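Local structure of fructuronate-tagaturonate epimerase UxaE from Cohnella laeviribosi in complex with 1 glycerol (Cohnella laeviribosi, 6IL9) at residues V31-A36 and A142-F147; K40-E45 and D52-E57; I230-A235 and S283-A288. The protein catalyses the epimerisation that interconverts D-fructuronate and D-tagaturonate, and is built around a TIM barrel that holds a zinc ion. One frame throughout, in Å; residues are numbered along the deposited sequence.

Interactions 1 and 2 share one five-stranded antiparallel sheet beside the TIM barrel, their centres about 11 Å apart. Their strands 29-36 and 39-45 are neighbours, joined by backbone hydrogen bonds between Q32 and V43 and between I34 and Y41. Along the chain, interaction 2 lies inside the loop closed by interaction 1, and interaction 3 comes after both. Interaction 3 sits on the other side of the chain's centre, about 50 Å from interaction 1 and 58 Å from interaction 2, centre to centre. Interactions 1 and 3 each set an accessory strand against a helix that connects barrel strands, so additions to the barrel pack on its outer helices at two distant places.

Interaction 1: V31-A36 and A142-F147; sequences VQMIKA and AAYAVF
V31 and M33, two residues apart on one face of strand 31-36, form the pair of bumps between which the ring of F147 is lodged. The ring presents its edge to both. At one end CG2 of V31 comes within 3.5 Å of CZ of F147, close to the ring plane, and the valine crosses the phenylalanine at about a right angle. At the other, CE of M33 lies 3.8 Å from CD2 of F147, again near the plane, so that the edge running from CD2 to CZ fills the hollow between the valine branch and the methionine methyl.

The methionine is in turn a knob for the helix. Its chain runs out extended from the strand, CG anti to the backbone N (chi1 -169°), and bends only at its last torsion (chi3 -49°), which turns the methyl into the notch beside the Y144 backbone. There CE of M33 rests 3.7 Å from the carbonyl O of Y144 and, more loosely, 4.4 Å from CD1 of the same tyrosine. Helix 135-149 belongs to the connection between barrel strands 117-124 and 156-162, and the contact therefore sets the antiparallel sheet against an outer helix of the TIM barrel. Strand and helix segments pass almost perpendicular to one another, their axes 10.2 Å apart at the closest, a spacing bridged by the long side chains of M33 and F147.

Further residues complete the socket around the phenylalanine: L42 of the adjoining strand touches it, the ring of F79 packs edge-to-face with it, and H24 of strand 17-26 meets it at an inclined angle. Y144, whose hydroxyl is hydrogen-bonded to the backbone O of S68, packs beside helix 69-78 through N71, R72 and L75.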
ATOM      1  N   VAL A  31      29.804   7.271  -2.962  1.00 29.71           N
ATOM      2  CA  VAL A  31      29.089   6.235  -2.224  1.00 28.42           C
ATOM      3  C   VAL A  31      28.481   5.257  -3.219  1.00 29.28           C
ATOM      4  O   VAL A  31      28.018   5.651  -4.296  1.00 28.18           O
ATOM      5  CB  VAL A  31      27.992   6.822  -1.309  1.00 30.94           C
ATOM      6  CG1 VAL A  31      28.611   7.542  -0.118  1.00 32.63           C
ATOM      7  CG2 VAL A  31      27.101   7.762  -2.092  1.00 31.56           C
ATOM      8  N   GLN A  32      28.493   3.975  -2.856  1.00 25.02           N
ATOM      9  CA  GLN A  32      27.827   2.940  -3.635  1.00 22.46           C
ATOM     10  C   GLN A  32      27.270   1.909  -2.669  1.00 19.23           C
ATOM     11  O   GLN A  32      27.576   1.924  -1.478  1.00 19.22           O
ATOM     12  CB  GLN A  32      28.782   2.281  -4.633  1.00 23.34           C
ATOM     13  CG  GLN A  32      29.893   1.488  -3.986  1.00 26.02           C
ATOM     14  CD  GLN A  32      30.923   1.031  -4.997  1.00 31.25           C
ATOM     15  OE1 GLN A  32      31.100   1.653  -6.047  1.00 35.59           O
ATOM     16  NE2 GLN A  32      31.600  -0.067  -4.696  1.00 30.55           N
ATOM     17  N   MET A  33      26.434   1.011  -3.197  1.00 17.65           N
ATOM     18  CA  MET A  33      25.866  -0.087  -2.428  1.00 17.49           C
ATOM     19  C   MET A  33      26.418  -1.412  -2.939  1.00 19.53           C
ATOM     20  O   MET A  33      26.625  -1.592  -4.145  1.00 19.27           O
ATOM     21  CB  MET A  33      24.333  -0.098  -2.520  1.00 16.57           C
ATOM     22  CG  MET A  33      23.660  -1.041  -1.536  1.00 22.29           C
ATOM     23  SD  MET A  33      21.835  -0.937  -1.525  1.00 21.68           S
ATOM     24  CE  MET A  33      21.745   0.895  -1.407  1.00 11.03           C
ATOM     25  N   ILE A  34      26.659  -2.336  -2.008  1.00 18.04           N
ATOM     26  CA  ILE A  34      27.207  -3.644  -2.309  1.00 18.43           C
ATOM     27  C   ILE A  34      26.388  -4.690  -1.570  1.00 19.03           C
ATOM     28  O   ILE A  34      25.558  -4.377  -0.714  1.00 18.97           O
ATOM     29  CB  ILE A  34      28.694  -3.763  -1.904  1.00 18.76           C
ATOM     30  CG1 ILE A  34      28.824  -3.642  -0.383  1.00 22.44           C
ATOM     31  CG2 ILE A  34      29.529  -2.704  -2.608  1.00 19.88           C
ATOM     32  CD1 ILE A  34      30.183  -4.087   0.160  1.00 23.38           C
ATOM     33  N   LYS A  35      26.656  -5.950  -1.891  1.00 19.86           N
ATOM     34  CA  LYS A  35      26.107  -7.052  -1.117  1.00 19.99           C
ATOM     35  C   LYS A  35      27.227  -8.031  -0.818  1.00 20.61           C
ATOM     36  O   LYS A  35      27.929  -8.458  -1.737  1.00 19.09           O
ATOM     37  CB  LYS A  35      24.975  -7.758  -1.860  1.00 22.54           C
ATOM     38  CG  LYS A  35      24.303  -8.826  -1.006  1.00 23.19           C
ATOM     39  CD  LYS A  35      23.058  -9.340  -1.685  1.00 25.05           C
ATOM     40  CE  LYS A  35      22.331 -10.360  -0.827  1.00 25.16           C
ATOM     41  NZ  LYS A  35      21.182 -10.899  -1.612  1.00 28.53           N
ATOM     42  N   ALA A  36      27.403  -8.364   0.463  1.00 20.16           N
ATOM     43  CA  ALA A  36      28.415  -9.329   0.880  1.00 21.17           C
ATOM     44  C   ALA A  36      27.860 -10.231   1.971  1.00 24.44           C
ATOM     45  O   ALA A  36      27.284  -9.745   2.945  1.00 24.43           O
ATOM     46  CB  ALA A  36      29.678  -8.624   1.383  1.00 22.77           C
ATOM     47  N   ALA A 142      12.262   1.969   1.362  1.00 16.05           N
ATOM     48  CA  ALA A 142      11.993   2.680   0.114  1.00 16.72           C
ATOM     49  C   ALA A 142      13.136   3.617  -0.267  1.00 16.43           C
ATOM     50  O   ALA A 142      13.504   3.703  -1.444  1.00 17.45           O
ATOM     51  CB  ALA A 142      10.685   3.471   0.227  1.00 16.01           C
ATOM     52  N   ALA A 143      13.695   4.341   0.708  1.00 16.43           N
ATOM     53  CA  ALA A 143      14.784   5.268   0.407  1.00 15.16           C
ATOM     54  C   ALA A 143      16.016   4.526  -0.085  1.00 18.75           C
ATOM     55  O   ALA A 143      16.677   4.958  -1.038  1.00 17.23           O
ATOM     56  CB  ALA A 143      15.133   6.102   1.645  1.00 16.63           C
ATOM     57  N   TYR A 144      16.348   3.413   0.560  1.00 18.34           N
ATOM     58  CA  TYR A 144      17.503   2.647   0.120  1.00 17.20           C
ATOM     59  C   TYR A 144      17.254   2.003  -1.234  1.00 16.33           C
ATOM     60  O   TYR A 144      18.194   1.807  -2.015  1.00 17.55           O
ATOM     61  CB  TYR A 144      17.850   1.600   1.174  1.00 19.03           C
ATOM     62  CG  TYR A 144      18.658   2.135   2.338  1.00 18.36           C
ATOM     63  CD1 TYR A 144      19.894   2.735   2.127  1.00 18.69           C
ATOM     64  CD2 TYR A 144      18.194   2.026   3.638  1.00 17.28           C
ATOM     65  CE1 TYR A 144      20.644   3.213   3.186  1.00 20.93           C
ATOM     66  CE2 TYR A 144      18.939   2.513   4.708  1.00 18.13           C
ATOM     67  CZ  TYR A 144      20.160   3.093   4.470  1.00 20.65           C
ATOM     68  OH  TYR A 144      20.900   3.557   5.538  1.00 22.71           O
ATOM     69  N   ALA A 145      15.997   1.672  -1.532  1.00 14.65           N
ATOM     70  CA  ALA A 145      15.669   1.082  -2.822  1.00 16.58           C
ATOM     71  C   ALA A 145      15.912   2.062  -3.963  1.00 17.21           C
ATOM     72  O   ALA A 145      16.500   1.696  -4.988  1.00 18.04           O
ATOM     73  CB  ALA A 145      14.218   0.610  -2.827  1.00 15.83           C
ATOM     74  N   VAL A 146      15.448   3.308  -3.826  1.00 16.50           N
ATOM     75  CA  VAL A 146      15.654   4.231  -4.944  1.00 17.24           C
ATOM     76  C   VAL A 146      17.127   4.592  -5.064  1.00 16.90           C
ATOM     77  O   VAL A 146      17.611   4.874  -6.162  1.00 19.33           O
ATOM     78  CB  VAL A 146      14.779   5.498  -4.839  1.00 18.23           C
ATOM     79  CG1 VAL A 146      13.308   5.133  -4.887  1.00 18.65           C
ATOM     80  CG2 VAL A 146      15.115   6.313  -3.589  1.00 15.74           C
ATOM     81  N   PHE A 147      17.863   4.580  -3.950  1.00 18.75           N
ATOM     82  CA  PHE A 147      19.303   4.812  -4.018  1.00 20.34           C
ATOM     83  C   PHE A 147      20.000   3.662  -4.739  1.00 19.44           C
ATOM     84  O   PHE A 147      20.808   3.883  -5.649  1.00 19.38           O
ATOM     85  CB  PHE A 147      19.863   5.002  -2.603  1.00 18.36           C
ATOM     86  CG  PHE A 147      21.310   5.447  -2.559  1.00 20.85           C
ATOM     87  CD1 PHE A 147      21.646   6.789  -2.668  1.00 24.89           C
ATOM     88  CD2 PHE A 147      22.320   4.519  -2.380  1.00 23.51           C
ATOM     89  CE1 PHE A 147      22.975   7.194  -2.621  1.00 29.16           C
ATOM     90  CE2 PHE A 147      23.654   4.918  -2.334  1.00 27.85           C
ATOM     91  CZ  PHE A 147      23.975   6.258  -2.451  1.00 28.23           C
TER

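Interaction 2: K40-E45 and D52-E57; sequences KYLVAE and DELRGE
L54 spreads its two methyl branches over two residues on the same face of strand 40-45: CD1 lies 3.8 Å from CB of A44, while CD2 meets CD1 of L42 at 4.0 Å. The division of labour follows from the strand, since L42 and A44, two residues apart, both point toward the leucine. At A44 one branch comes down onto the CB methyl, close to the sheet; the larger L42, crossing L54 at about a right angle, meets the other branch with a methyl of its own. In L54, CG stands anti to its carbonyl carbon (chi1 -68°), and this rotation carries the forked end down onto the strand.

L54 is the first residue to leave helical geometry after helix 49-53. That helix lies in the connection between strand 39-45 and edge strand 57-59, which run parallel with strand 62-66 between them: a beta-alpha-beta crossover, whose helix end is packed on the sheet by the leucine.

V31 of strand 29-36 extends the apolar patch, touching both A44 and L54. Helix 69-78 contributes L75 against L42, and N71 and V74 against L54. The turn itself is held by polar bonds from the main chain, L54 O accepting from K63 NZ and R55 N donating to N71 OD1, while E53 makes a salt bridge to R77.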
ATOM      1  N   LYS A  40      23.378  -6.348   2.550  1.00 22.23           N
ATOM      2  CA  LYS A  40      23.724  -5.143   1.811  1.00 22.10           C
ATOM      3  C   LYS A  40      24.458  -4.133   2.693  1.00 20.83           C
ATOM      4  O   LYS A  40      24.256  -4.076   3.907  1.00 22.13           O
ATOM      5  CB  LYS A  40      22.461  -4.502   1.232  1.00 19.46           C
ATOM      6  CG  LYS A  40      21.748  -5.376   0.201  1.00 19.25           C
ATOM      7  CD  LYS A  40      20.478  -4.698  -0.331  1.00 22.87           C
ATOM      8  CE  LYS A  40      19.797  -5.571  -1.377  1.00 24.25           C
ATOM      9  NZ  LYS A  40      18.531  -4.957  -1.897  1.00 23.79           N
ATOM     10  N   TYR A  41      25.316  -3.328   2.060  1.00 20.75           N
ATOM     11  CA  TYR A  41      26.071  -2.273   2.734  1.00 20.04           C
ATOM     12  C   TYR A  41      26.212  -1.058   1.828  1.00 19.01           C
ATOM     13  O   TYR A  41      26.170  -1.168   0.603  1.00 20.97           O
ATOM     14  CB  TYR A  41      27.493  -2.714   3.118  1.00 19.31           C
ATOM     15  CG  TYR A  41      27.585  -3.891   4.054  1.00 21.31           C
ATOM     16  CD1 TYR A  41      27.575  -3.708   5.432  1.00 24.16           C
ATOM     17  CD2 TYR A  41      27.719  -5.183   3.559  1.00 20.34           C
ATOM     18  CE1 TYR A  41      27.668  -4.793   6.297  1.00 28.16           C
ATOM     19  CE2 TYR A  41      27.806  -6.263   4.405  1.00 24.91           C
ATOM     20  CZ  TYR A  41      27.791  -6.065   5.773  1.00 28.61           C
ATOM     21  OH  TYR A  41      27.883  -7.157   6.608  1.00 31.85           O
ATOM     22  N   LEU A  42      26.413   0.109   2.455  1.00 21.20           N
ATOM     23  CA  LEU A  42      26.950   1.284   1.779  1.00 20.82           C
ATOM     24  C   LEU A  42      28.466   1.284   1.914  1.00 22.50           C
ATOM     25  O   LEU A  42      29.000   0.913   2.962  1.00 27.75           O
ATOM     26  CB  LEU A  42      26.414   2.586   2.380  1.00 24.56           C
ATOM     27  CG  LEU A  42      24.945   2.967   2.370  1.00 28.03           C
ATOM     28  CD1 LEU A  42      24.804   4.365   2.974  1.00 25.16           C
ATOM     29  CD2 LEU A  42      24.405   2.919   0.953  1.00 28.03           C
ATOM     30  N   VAL A  43      29.149   1.713   0.856  1.00 21.97           N
ATOM     31  CA  VAL A  43      30.601   1.901   0.854  1.00 22.16           C
ATOM     32  C   VAL A  43      30.873   3.342   0.460  1.00 25.66           C
ATOM     33  O   VAL A  43      30.524   3.760  -0.652  1.00 25.52           O
ATOM     34  CB  VAL A  43      31.314   0.935  -0.108  1.00 24.42           C
ATOM     35  CG1 VAL A  43      32.817   1.172  -0.080  1.00 28.48           C
ATOM     36  CG2 VAL A  43      30.994  -0.512   0.235  1.00 26.05           C
ATOM     37  N   ALA A  44      31.515   4.092   1.353  1.00 26.34           N
ATOM     38  CA  ALA A  44      31.846   5.489   1.118  1.00 24.93           C
ATOM     39  C   ALA A  44      33.358   5.656   0.991  1.00 28.72           C
ATOM     40  O   ALA A  44      34.133   4.931   1.622  1.00 27.77           O
ATOM     41  CB  ALA A  44      31.311   6.367   2.250  1.00 26.31           C
ATOM     42  N   GLU A  45      33.772   6.608   0.157  1.00 29.61           N
ATOM     43  CA  GLU A  45      35.189   6.888  -0.037  1.00 35.31           C
ATOM     44  C   GLU A  45      35.346   8.310  -0.557  1.00 37.06           C
ATOM     45  O   GLU A  45      34.537   8.775  -1.362  1.00 35.71           O
ATOM     46  CB  GLU A  45      35.826   5.888  -1.008  1.00 40.31           C
ATOM     47  CG  GLU A  45      37.343   5.990  -1.112  1.00 45.04           C
ATOM     48  CD  GLU A  45      37.933   4.897  -1.980  1.00 52.22           C
ATOM     49  OE1 GLU A  45      39.122   4.556  -1.784  1.00 55.04           O
ATOM     50  OE2 GLU A  45      37.205   4.374  -2.854  1.00 51.50           O
ATOM     51  N   ASP A  52      31.931  11.851   6.545  1.00 36.16           N
ATOM     52  CA  ASP A  52      32.058  12.021   7.989  1.00 35.26           C
ATOM     53  C   ASP A  52      30.770  11.658   8.708  1.00 32.58           C
ATOM     54  O   ASP A  52      30.805  11.128   9.827  1.00 31.24           O
ATOM     55  CB  ASP A  52      32.455  13.462   8.314  1.00 35.22           C
ATOM     56  CG  ASP A  52      33.765  13.865   7.673  1.00 38.83           C
ATOM     57  OD1 ASP A  52      34.636  12.991   7.490  1.00 38.97           O
ATOM     58  OD2 ASP A  52      33.926  15.060   7.355  1.00 46.12           O
ATOM     59  N   GLU A  53      29.620  11.937   8.085  1.00 32.44           N
ATOM     60  CA  GLU A  53      28.339  11.769   8.759  1.00 30.37           C
ATOM     61  C   GLU A  53      27.847  10.328   8.723  1.00 27.00           C
ATOM     62  O   GLU A  53      27.150   9.893   9.646  1.00 26.78           O
ATOM     63  CB  GLU A  53      27.302  12.709   8.138  1.00 31.10           C
ATOM     64  CG  GLU A  53      27.563  14.181   8.460  1.00 34.20           C
ATOM     65  CD  GLU A  53      26.865  15.143   7.514  1.00 38.48           C
ATOM     66  OE1 GLU A  53      25.909  14.727   6.822  1.00 33.32           O
ATOM     67  OE2 GLU A  53      27.284  16.322   7.460  1.00 36.84           O
ATOM     68  N   LEU A  54      28.199   9.577   7.687  1.00 27.26           N
ATOM     69  CA  LEU A  54      27.863   8.160   7.669  1.00 26.86           C
ATOM     70  C   LEU A  54      28.567   7.431   8.806  1.00 31.30           C
ATOM     71  O   LEU A  54      29.719   7.725   9.143  1.00 30.44           O
ATOM     72  CB  LEU A  54      28.244   7.540   6.328  1.00 26.22           C
ATOM     73  CG  LEU A  54      27.410   8.018   5.142  1.00 27.96           C
ATOM     74  CD1 LEU A  54      28.098   7.656   3.829  1.00 28.46           C
ATOM     75  CD2 LEU A  54      26.013   7.410   5.221  1.00 27.09           C
ATOM     76  N   ARG A  55      27.856   6.489   9.413  1.00 28.80           N
ATOM     77  CA  ARG A  55      28.387   5.653  10.477  1.00 30.15           C
ATOM     78  C   ARG A  55      28.767   4.301   9.888  1.00 30.12           C
ATOM     79  O   ARG A  55      27.931   3.626   9.276  1.00 29.10           O
ATOM     80  CB  ARG A  55      27.367   5.491  11.604  1.00 32.84           C
ATOM     81  CG  ARG A  55      27.898   4.770  12.834  1.00 44.62           C
ATOM     82  CD  ARG A  55      27.252   5.299  14.115  1.00 53.25           C
ATOM     83  NE  ARG A  55      26.831   4.220  15.006  1.00 60.54           N
ATOM     84  CZ  ARG A  55      26.643   4.359  16.315  1.00 64.33           C
ATOM     85  NH1 ARG A  55      26.259   3.320  17.047  1.00 63.68           N
ATOM     86  NH2 ARG A  55      26.843   5.535  16.894  1.00 67.18           N
ATOM     87  N   GLY A  56      30.024   3.914  10.065  1.00 29.63           N
ATOM     88  CA  GLY A  56      30.475   2.632   9.572  1.00 26.83           C
ATOM     89  C   GLY A  56      31.872   2.333  10.063  1.00 32.05           C
ATOM     90  O   GLY A  56      32.424   3.052  10.896  1.00 34.01           O
ATOM     91  N   GLU A  57      32.434   1.249   9.536  1.00 32.12           N
ATOM     92  CA  GLU A  57      33.798   0.838   9.850  1.00 34.57           C
ATOM     93  C   GLU A  57      34.738   1.246   8.726  1.00 35.99           C
ATOM     94  O   GLU A  57      34.414   1.084   7.545  1.00 34.65           O
ATOM     95  CB  GLU A  57      33.874  -0.671  10.069  1.00 33.65           C
ATOM     96  CG  GLU A  57      32.860  -1.175  11.055  1.00 37.46           C
ATOM     97  CD  GLU A  57      33.437  -2.188  12.010  1.00 46.21           C
ATOM     98  OE1 GLU A  57      32.787  -3.231  12.224  1.00 52.99           O
ATOM     99  OE2 GLU A  57      34.537  -1.938  12.550  1.00 47.07           O
TER

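Interaction 3: I230-A235 and S283-A288; sequences IHFDAA and SHFLVA
F285 is the first residue of helix segment 283-288 to touch strand 230-232, and it does so at two levels. Near its root, CB lies 3.9 Å from CD1 of I230, whose methyl also approaches the start of the ring at CG, 4.1 Å away. Farther out, CD2 of F285 meets CE1 of F232 at 3.8 Å. This carbon sits at the edge of the F232 ring and near its plane, whereas F232 reaches the F285 ring obliquely. With CG anti to the backbone N (chi1 -179°), the F285 ring extends from the helix so as to take both partners.

The next residue, L286, approaches the same F232 ring obliquely, its CB 4.3 Å from CE2 of F232. The outer end of F232 thus meets two consecutive residues of the helix, F285 near CE1 and CZ and L286 near CE2.

Neighbours close in around this apolar core. F223 and V225, from the partner strand of the hairpin, touch F285, and I332 of helix 319-336 packs on both I230 and F285. Y218 meets the F232 ring edge-to-face, and L237 of helix 234-259 touches L286.

The axes of segments 230-232 and 283-288 cross at 81° and come within 9.8 Å of each other. Helix 281-293 lies between barrel strands 267-271 and 300-302, while the hairpin of strands 221-225 and 228-232 is inserted between barrel strands 178-182 and 267-271; the contact is that of an inserted beta hairpin docked on an outer helix of a TIM barrel.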
ATOM      1  N   ILE A 230     -27.590  12.749 -11.466  1.00 27.79           N
ATOM      2  CA  ILE A 230     -27.673  12.261 -10.092  1.00 26.55           C
ATOM      3  C   ILE A 230     -28.782  13.041  -9.404  1.00 23.95           C
ATOM      4  O   ILE A 230     -28.696  14.269  -9.278  1.00 26.02           O
ATOM      5  CB  ILE A 230     -26.339  12.415  -9.344  1.00 25.24           C
ATOM      6  CG1 ILE A 230     -25.237  11.615 -10.050  1.00 28.39           C
ATOM      7  CG2 ILE A 230     -26.486  11.968  -7.897  1.00 26.55           C
ATOM      8  CD1 ILE A 230     -23.890  11.668  -9.337  1.00 27.06           C
ATOM      9  N   HIS A 231     -29.822  12.338  -8.982  1.00 29.63           N
ATOM     10  CA  HIS A 231     -31.006  12.957  -8.406  1.00 33.31           C
ATOM     11  C   HIS A 231     -31.171  12.488  -6.969  1.00 26.78           C
ATOM     12  O   HIS A 231     -30.943  11.316  -6.660  1.00 29.90           O
ATOM     13  CB  HIS A 231     -32.256  12.613  -9.227  1.00 35.17           C
ATOM     14  CG  HIS A 231     -33.490  13.332  -8.783  1.00 31.94           C
ATOM     15  ND1 HIS A 231     -33.710  14.668  -9.046  1.00 36.68           N
ATOM     16  CD2 HIS A 231     -34.575  12.900  -8.095  1.00 36.60           C
ATOM     17  CE1 HIS A 231     -34.875  15.028  -8.539  1.00 34.83           C
ATOM     18  NE2 HIS A 231     -35.419  13.976  -7.955  1.00 34.84           N
ATOM     19  N   PHE A 232     -31.557  13.410  -6.092  1.00 32.73           N
ATOM     20  CA  PHE A 232     -31.815  13.103  -4.688  1.00 32.51           C
ATOM     21  C   PHE A 232     -33.285  13.355  -4.395  1.00 34.17           C
ATOM     22  O   PHE A 232     -33.754  14.492  -4.497  1.00 32.34           O
ATOM     23  CB  PHE A 232     -30.938  13.944  -3.763  1.00 32.89           C
ATOM     24  CG  PHE A 232     -29.477  13.664  -3.909  1.00 28.16           C
ATOM     25  CD1 PHE A 232     -28.726  14.347  -4.850  1.00 31.32           C
ATOM     26  CD2 PHE A 232     -28.856  12.717  -3.108  1.00 31.43           C
ATOM     27  CE1 PHE A 232     -27.381  14.092  -4.992  1.00 26.99           C
ATOM     28  CE2 PHE A 232     -27.498  12.452  -3.243  1.00 28.47           C
ATOM     29  CZ  PHE A 232     -26.764  13.147  -4.186  1.00 28.45           C
ATOM     30  N   ASP A 233     -34.008  12.297  -4.050  1.00 32.93           N
ATOM     31  CA  ASP A 233     -35.308  12.458  -3.428  1.00 39.70           C
ATOM     32  C   ASP A 233     -35.130  12.369  -1.913  1.00 40.60           C
ATOM     33  O   ASP A 233     -34.029  12.129  -1.411  1.00 36.03           O
ATOM     34  CB  ASP A 233     -36.303  11.428  -3.966  1.00 37.16           C
ATOM     35  CG  ASP A 233     -35.901  10.006  -3.662  1.00 39.13           C
ATOM     36  OD1 ASP A 233     -34.831   9.789  -3.062  1.00 43.89           O
ATOM     37  OD2 ASP A 233     -36.660   9.086  -4.030  1.00 45.46           O
ATOM     38  N   ALA A 234     -36.221  12.560  -1.167  1.00 38.43           N
ATOM     39  CA  ALA A 234     -36.104  12.612   0.286  1.00 32.49           C
ATOM     40  C   ALA A 234     -35.558  11.309   0.850  1.00 36.58           C
ATOM     41  O   ALA A 234     -34.678  11.324   1.719  1.00 35.18           O
ATOM     42  CB  ALA A 234     -37.459  12.949   0.910  1.00 35.44           C
ATOM     43  N   ALA A 235     -36.052  10.171   0.355  1.00 33.68           N
ATOM     44  CA  ALA A 235     -35.652   8.885   0.917  1.00 35.35           C
ATOM     45  C   ALA A 235     -34.160   8.626   0.730  1.00 34.98           C
ATOM     46  O   ALA A 235     -33.488   8.152   1.654  1.00 34.79           O
ATOM     47  CB  ALA A 235     -36.474   7.760   0.293  1.00 40.90           C
ATOM     48  N   SER A 283     -24.242   8.520  -3.213  1.00 24.97           N
ATOM     49  CA  SER A 283     -23.690   8.830  -1.896  1.00 19.85           C
ATOM     50  C   SER A 283     -22.294   9.418  -2.027  1.00 21.69           C
ATOM     51  O   SER A 283     -21.935  10.365  -1.317  1.00 20.37           O
ATOM     52  CB  SER A 283     -23.659   7.573  -1.034  1.00 24.61           C
ATOM     53  OG  SER A 283     -24.916   6.928  -1.042  1.00 26.51           O
ATOM     54  N   HIS A 284     -21.497   8.853  -2.933  1.00 21.74           N
ATOM     55  CA  HIS A 284     -20.169   9.386  -3.236  1.00 20.16           C
ATOM     56  C   HIS A 284     -20.248  10.860  -3.623  1.00 22.65           C
ATOM     57  O   HIS A 284     -19.479  11.692  -3.120  1.00 20.02           O
ATOM     58  CB  HIS A 284     -19.571   8.521  -4.353  1.00 21.06           C
ATOM     59  CG  HIS A 284     -18.256   8.997  -4.892  1.00 21.85           C
ATOM     60  ND1 HIS A 284     -17.698   8.449  -6.027  1.00 22.06           N
ATOM     61  CD2 HIS A 284     -17.387   9.942  -4.464  1.00 21.72           C
ATOM     62  CE1 HIS A 284     -16.540   9.035  -6.275  1.00 21.01           C
ATOM     63  NE2 HIS A 284     -16.330   9.950  -5.346  1.00 23.13           N
ATOM     64  N   PHE A 285     -21.188  11.208  -4.505  1.00 21.05           N
ATOM     65  CA  PHE A 285     -21.374  12.605  -4.882  1.00 21.15           C
ATOM     66  C   PHE A 285     -21.637  13.481  -3.661  1.00 22.37           C
ATOM     67  O   PHE A 285     -21.066  14.568  -3.528  1.00 19.37           O
ATOM     68  CB  PHE A 285     -22.526  12.739  -5.880  1.00 23.13           C
ATOM     69  CG  PHE A 285     -22.763  14.153  -6.329  1.00 20.84           C
ATOM     70  CD1 PHE A 285     -22.015  14.704  -7.366  1.00 19.50           C
ATOM     71  CD2 PHE A 285     -23.717  14.948  -5.708  1.00 23.62           C
ATOM     72  CE1 PHE A 285     -22.223  16.007  -7.777  1.00 20.90           C
ATOM     73  CE2 PHE A 285     -23.921  16.245  -6.107  1.00 20.39           C
ATOM     74  CZ  PHE A 285     -23.170  16.785  -7.149  1.00 27.69           C
ATOM     75  N   LEU A 286     -22.533  13.041  -2.775  1.00 22.35           N
ATOM     76  CA  LEU A 286     -22.869  13.866  -1.616  1.00 21.90           C
ATOM     77  C   LEU A 286     -21.658  14.062  -0.706  1.00 19.21           C
ATOM     78  O   LEU A 286     -21.387  15.182  -0.253  1.00 20.15           O
ATOM     79  CB  LEU A 286     -24.026  13.232  -0.842  1.00 21.80           C
ATOM     80  CG  LEU A 286     -24.487  13.984   0.414  1.00 23.85           C
ATOM     81  CD1 LEU A 286     -26.013  13.993   0.483  1.00 27.28           C
ATOM     82  CD2 LEU A 286     -23.922  13.330   1.656  1.00 23.98           C
ATOM     83  N   VAL A 287     -20.918  12.987  -0.436  1.00 19.84           N
ATOM     84  CA  VAL A 287     -19.736  13.090   0.416  1.00 19.12           C
ATOM     85  C   VAL A 287     -18.745  14.077  -0.187  1.00 18.94           C
ATOM     86  O   VAL A 287     -18.280  15.005   0.485  1.00 17.44           O
ATOM     87  CB  VAL A 287     -19.099  11.703   0.620  1.00 19.70           C
ATOM     88  CG1 VAL A 287     -17.720  11.834   1.300  1.00 20.11           C
ATOM     89  CG2 VAL A 287     -20.034  10.794   1.422  1.00 20.51           C
ATOM     90  N   ALA A 288     -18.443  13.912  -1.478  1.00 17.56           N
ATOM     91  CA  ALA A 288     -17.466  14.784  -2.127  1.00 17.00           C
ATOM     92  C   ALA A 288     -17.949  16.225  -2.148  1.00 17.50           C
ATOM     93  O   ALA A 288     -17.187  17.149  -1.845  1.00 18.23           O
ATOM     94  CB  ALA A 288     -17.189  14.294  -3.554  1.00 19.37           C
TER